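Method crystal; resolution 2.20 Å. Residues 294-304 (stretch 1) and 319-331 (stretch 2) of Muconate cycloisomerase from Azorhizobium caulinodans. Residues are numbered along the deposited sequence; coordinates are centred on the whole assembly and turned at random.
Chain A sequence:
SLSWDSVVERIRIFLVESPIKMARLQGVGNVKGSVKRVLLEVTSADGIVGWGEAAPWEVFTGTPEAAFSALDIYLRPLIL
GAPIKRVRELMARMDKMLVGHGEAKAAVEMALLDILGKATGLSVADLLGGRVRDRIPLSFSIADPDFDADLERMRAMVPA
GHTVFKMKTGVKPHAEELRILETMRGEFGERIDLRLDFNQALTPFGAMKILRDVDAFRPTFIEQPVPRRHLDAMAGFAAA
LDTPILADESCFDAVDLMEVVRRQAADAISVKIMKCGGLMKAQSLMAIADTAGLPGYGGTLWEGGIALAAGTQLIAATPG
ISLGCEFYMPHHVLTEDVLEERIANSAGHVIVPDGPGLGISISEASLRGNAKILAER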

# COMPACT_ATOMS: atom_id res chain seq x y z
N LEU A 294 -21.15 -7.65 -3.40
CA LEU A 294 -20.92 -8.91 -4.12
C LEU A 294 -22.18 -9.77 -4.06
O LEU A 294 -22.56 -10.21 -2.99
CB LEU A 294 -19.73 -9.68 -3.53
CG LEU A 294 -18.37 -8.94 -3.34
CD1 LEU A 294 -17.32 -9.96 -2.91
CD2 LEU A 294 -17.88 -8.26 -4.59
N PRO A 295 -22.88 -9.96 -5.20
CA PRO A 295 -24.03 -10.87 -5.18
C PRO A 295 -23.61 -12.35 -4.96
O PRO A 295 -22.50 -12.77 -5.29
CB PRO A 295 -24.67 -10.72 -6.57
CG PRO A 295 -23.99 -9.60 -7.21
CD PRO A 295 -22.69 -9.32 -6.51
N GLY A 296 -24.53 -13.11 -4.37
CA GLY A 296 -24.35 -14.50 -4.17
C GLY A 296 -25.12 -15.34 -5.16
O GLY A 296 -26.19 -14.93 -5.69
N TYR A 297 -24.57 -16.52 -5.37
CA TYR A 297 -25.15 -17.54 -6.21
C TYR A 297 -25.30 -18.77 -5.32
O TYR A 297 -24.44 -19.04 -4.51
CB TYR A 297 -24.18 -17.78 -7.35
CG TYR A 297 -24.50 -18.91 -8.30
CD1 TYR A 297 -25.71 -18.94 -8.97
CD2 TYR A 297 -23.56 -19.90 -8.59
CE1 TYR A 297 -26.02 -19.94 -9.85
CE2 TYR A 297 -23.87 -20.93 -9.50
CZ TYR A 297 -25.09 -20.93 -10.13
OH TYR A 297 -25.42 -21.89 -11.04
N GLY A 298 -26.39 -19.51 -5.46
CA GLY A 298 -26.67 -20.66 -4.60
C GLY A 298 -25.78 -21.87 -4.83
O GLY A 298 -25.77 -22.81 -4.02
N GLY A 299 -25.02 -21.87 -5.92
CA GLY A 299 -23.99 -22.87 -6.13
C GLY A 299 -24.62 -24.16 -6.56
O GLY A 299 -25.70 -24.16 -7.18
N THR A 300 -23.98 -25.27 -6.20
CA THR A 300 -24.44 -26.61 -6.54
C THR A 300 -25.24 -27.22 -5.38
O THR A 300 -24.66 -27.63 -4.40
CB THR A 300 -23.23 -27.52 -6.81
OG1 THR A 300 -22.38 -27.51 -5.66
CG2 THR A 300 -22.43 -27.01 -7.99
N LEU A 301 -26.56 -27.28 -5.51
CA LEU A 301 -27.41 -27.85 -4.47
C LEU A 301 -27.50 -29.36 -4.67
O LEU A 301 -27.70 -29.83 -5.78
CB LEU A 301 -28.82 -27.23 -4.50
CG LEU A 301 -28.96 -25.74 -4.20
CD1 LEU A 301 -30.38 -25.26 -4.50
CD2 LEU A 301 -28.57 -25.44 -2.74
N TRP A 302 -27.35 -30.10 -3.58
CA TRP A 302 -27.52 -31.54 -3.59
C TRP A 302 -29.01 -31.84 -3.75
O TRP A 302 -29.84 -31.20 -3.09
CB TRP A 302 -26.95 -32.15 -2.30
CG TRP A 302 -27.29 -33.59 -2.08
CD1 TRP A 302 -27.89 -34.13 -0.98
CD2 TRP A 302 -27.07 -34.67 -2.99
NE1 TRP A 302 -28.04 -35.49 -1.13
CE2 TRP A 302 -27.55 -35.84 -2.36
CE3 TRP A 302 -26.50 -34.77 -4.26
CZ2 TRP A 302 -27.49 -37.10 -2.97
CZ3 TRP A 302 -26.45 -36.00 -4.87
CH2 TRP A 302 -26.94 -37.16 -4.23
N GLU A 303 -29.34 -32.78 -4.63
CA GLU A 303 -30.73 -33.09 -4.99
C GLU A 303 -31.47 -33.88 -3.90
O GLU A 303 -32.69 -33.96 -3.94
CB GLU A 303 -30.80 -33.85 -6.35
CG GLU A 303 -30.72 -32.94 -7.60
CD GLU A 303 -30.19 -33.66 -8.87
OE1 GLU A 303 -30.89 -34.55 -9.42
OE2 GLU A 303 -29.07 -33.31 -9.33
N GLY A 304 -30.74 -34.45 -2.95
CA GLY A 304 -31.37 -35.10 -1.81
C GLY A 304 -32.37 -34.15 -1.20
O GLY A 304 -32.03 -33.01 -0.87
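Stretch 2 319-331: PGISLGCEFYMPH

Stretch 2 runs alongside stretch 1 in the same direction, and its backbone is mostly loop. The two pair as parallel strands only where Thr300 and Leu301 meet Glu326 and Phe327. The contact buries 934 Å² in total, both sides summed.

At the start, Gly296 N donates to Gly320 O at 2.9 Å, and Leu323 N returns to Gly296 O at 3.1 Å. The backbones are close here, with Gly296 CA 4.1 Å from Ile321 CA. Gly296 has no side chain, and a CB there would come tight against Ile321 CG1. Pro295 CB instead meets Leu323 CD1 at 4.0 Å.

Leu323 points toward stretch 1, and its CB packs 3.7 Å from Tyr297 CD1. The Tyr297 side chain, chi1 t, reaches along stretch 2. Its OH donates a very short hydrogen bond to Glu326 OE1, 2.5 Å away.

Gly298 is the hollow of the next step. Its N donates to Gly324 O at 2.8 Å, and its CA lies 4.2 Å from Cys325 CB. A CB on Gly298 would clash with that Cys325 CB. Gly299 and Gly324 both have positive phi, which favours glycine.

The parallel ladder follows. Glu326 N donates to Gly299 O (3.0 Å), Leu301 N to Glu326 O (2.7 Å) and Tyr328 N to Leu301 O (2.8 Å). Thr300 and Glu326 share one face of the sheet; Leu301 and Phe327 share the other. Leu301 CD1 also packs on Cys325 SG at 3.6 Å.

Beyond the ladder, side chains cover the end. Glu303 lays its CG over one face of the Phe327 ring, 4.2 Å from the centroid, while its OE2 comes within 3.4 Å of Phe327 CB. Trp302 CE3 approaches Tyr328 CD1 at 3.9 Å, with the ring planes nearly perpendicular. Tyr328 also sits against Thr300, whose OG1 is buried without a polar partner.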

# COMPACT_ATOMS: atom_id res chain seq x y z
N PRO A 319 -31.84 -12.29 0.50
CA PRO A 319 -32.08 -11.53 -0.72
C PRO A 319 -30.84 -11.35 -1.60
O PRO A 319 -30.96 -11.31 -2.83
CB PRO A 319 -32.57 -10.17 -0.21
CG PRO A 319 -32.12 -10.10 1.23
CD PRO A 319 -32.07 -11.51 1.72
N GLY A 320 -29.65 -11.27 -0.99
CA GLY A 320 -28.39 -11.10 -1.72
C GLY A 320 -28.01 -12.31 -2.58
O GLY A 320 -27.17 -12.19 -3.47
N ILE A 321 -28.63 -13.46 -2.35
CA ILE A 321 -28.37 -14.61 -3.21
C ILE A 321 -29.33 -14.48 -4.35
O ILE A 321 -30.36 -15.11 -4.38
CB ILE A 321 -28.52 -15.96 -2.49
CG1 ILE A 321 -27.62 -15.99 -1.26
CG2 ILE A 321 -28.20 -17.12 -3.43
CD1 ILE A 321 -27.82 -17.21 -0.36
N SER A 322 -28.96 -13.64 -5.30
CA SER A 322 -29.84 -13.20 -6.38
C SER A 322 -29.49 -13.81 -7.74
O SER A 322 -30.17 -13.53 -8.72
CB SER A 322 -29.76 -11.68 -6.50
OG SER A 322 -28.39 -11.28 -6.57
N LEU A 323 -28.45 -14.62 -7.80
CA LEU A 323 -27.99 -15.21 -9.06
C LEU A 323 -28.58 -16.59 -9.40
O LEU A 323 -28.24 -17.16 -10.43
CB LEU A 323 -26.47 -15.27 -9.08
CG LEU A 323 -25.82 -13.89 -9.17
CD1 LEU A 323 -24.31 -13.96 -8.83
CD2 LEU A 323 -26.09 -13.30 -10.56
N GLY A 324 -29.51 -17.09 -8.56
CA GLY A 324 -30.18 -18.39 -8.80
C GLY A 324 -29.36 -19.53 -8.20
O GLY A 324 -28.55 -19.30 -7.28
N CYS A 325 -29.56 -20.74 -8.71
CA CYS A 325 -28.88 -21.92 -8.19
C CYS A 325 -28.78 -22.98 -9.27
O CYS A 325 -29.29 -22.78 -10.37
CB CYS A 325 -29.61 -22.48 -6.96
SG CYS A 325 -31.26 -23.18 -7.36
N GLU A 326 -28.10 -24.08 -8.97
CA GLU A 326 -28.06 -25.23 -9.89
C GLU A 326 -27.97 -26.53 -9.10
O GLU A 326 -27.63 -26.52 -7.92
CB GLU A 326 -26.86 -25.16 -10.83
CG GLU A 326 -25.52 -25.37 -10.14
CD GLU A 326 -24.37 -25.12 -11.08
OE1 GLU A 326 -24.04 -23.95 -11.29
OE2 GLU A 326 -23.82 -26.10 -11.64
N PHE A 327 -28.23 -27.65 -9.78
CA PHE A 327 -28.17 -28.97 -9.12
C PHE A 327 -26.78 -29.64 -9.24
O PHE A 327 -26.13 -29.54 -10.28
CB PHE A 327 -29.24 -29.90 -9.69
CG PHE A 327 -30.65 -29.49 -9.35
CD1 PHE A 327 -30.96 -28.96 -8.10
CD2 PHE A 327 -31.66 -29.68 -10.27
CE1 PHE A 327 -32.27 -28.60 -7.79
CE2 PHE A 327 -32.98 -29.34 -9.96
CZ PHE A 327 -33.29 -28.80 -8.73
N TYR A 328 -26.39 -30.34 -8.16
CA TYR A 328 -25.04 -30.94 -7.97
C TYR A 328 -24.39 -31.47 -9.25
O TYR A 328 -23.23 -31.13 -9.57
CB TYR A 328 -25.10 -32.06 -6.92
CG TYR A 328 -23.75 -32.49 -6.37
CD1 TYR A 328 -23.37 -33.84 -6.36
CD2 TYR A 328 -22.85 -31.56 -5.85
CE1 TYR A 328 -22.13 -34.24 -5.85
CE2 TYR A 328 -21.61 -31.94 -5.34
CZ TYR A 328 -21.25 -33.28 -5.34
OH TYR A 328 -20.01 -33.66 -4.84
N MET A 329 -25.11 -32.30 -9.96
CA MET A 329 -24.67 -32.72 -11.29
C MET A 329 -25.90 -33.21 -12.00
O MET A 329 -26.33 -34.34 -11.78
CB MET A 329 -23.60 -33.82 -11.20
N PRO A 330 -26.50 -32.34 -12.82
CA PRO A 330 -27.70 -32.59 -13.60
C PRO A 330 -27.59 -33.83 -14.50
O PRO A 330 -28.59 -34.54 -14.71
CB PRO A 330 -27.84 -31.31 -14.44
N HIS A 331 -26.38 -34.11 -15.00
CA HIS A 331 -26.13 -35.28 -15.87
C HIS A 331 -26.36 -36.64 -15.19
O HIS A 331 -26.40 -37.67 -15.87
CB HIS A 331 -24.72 -35.21 -16.47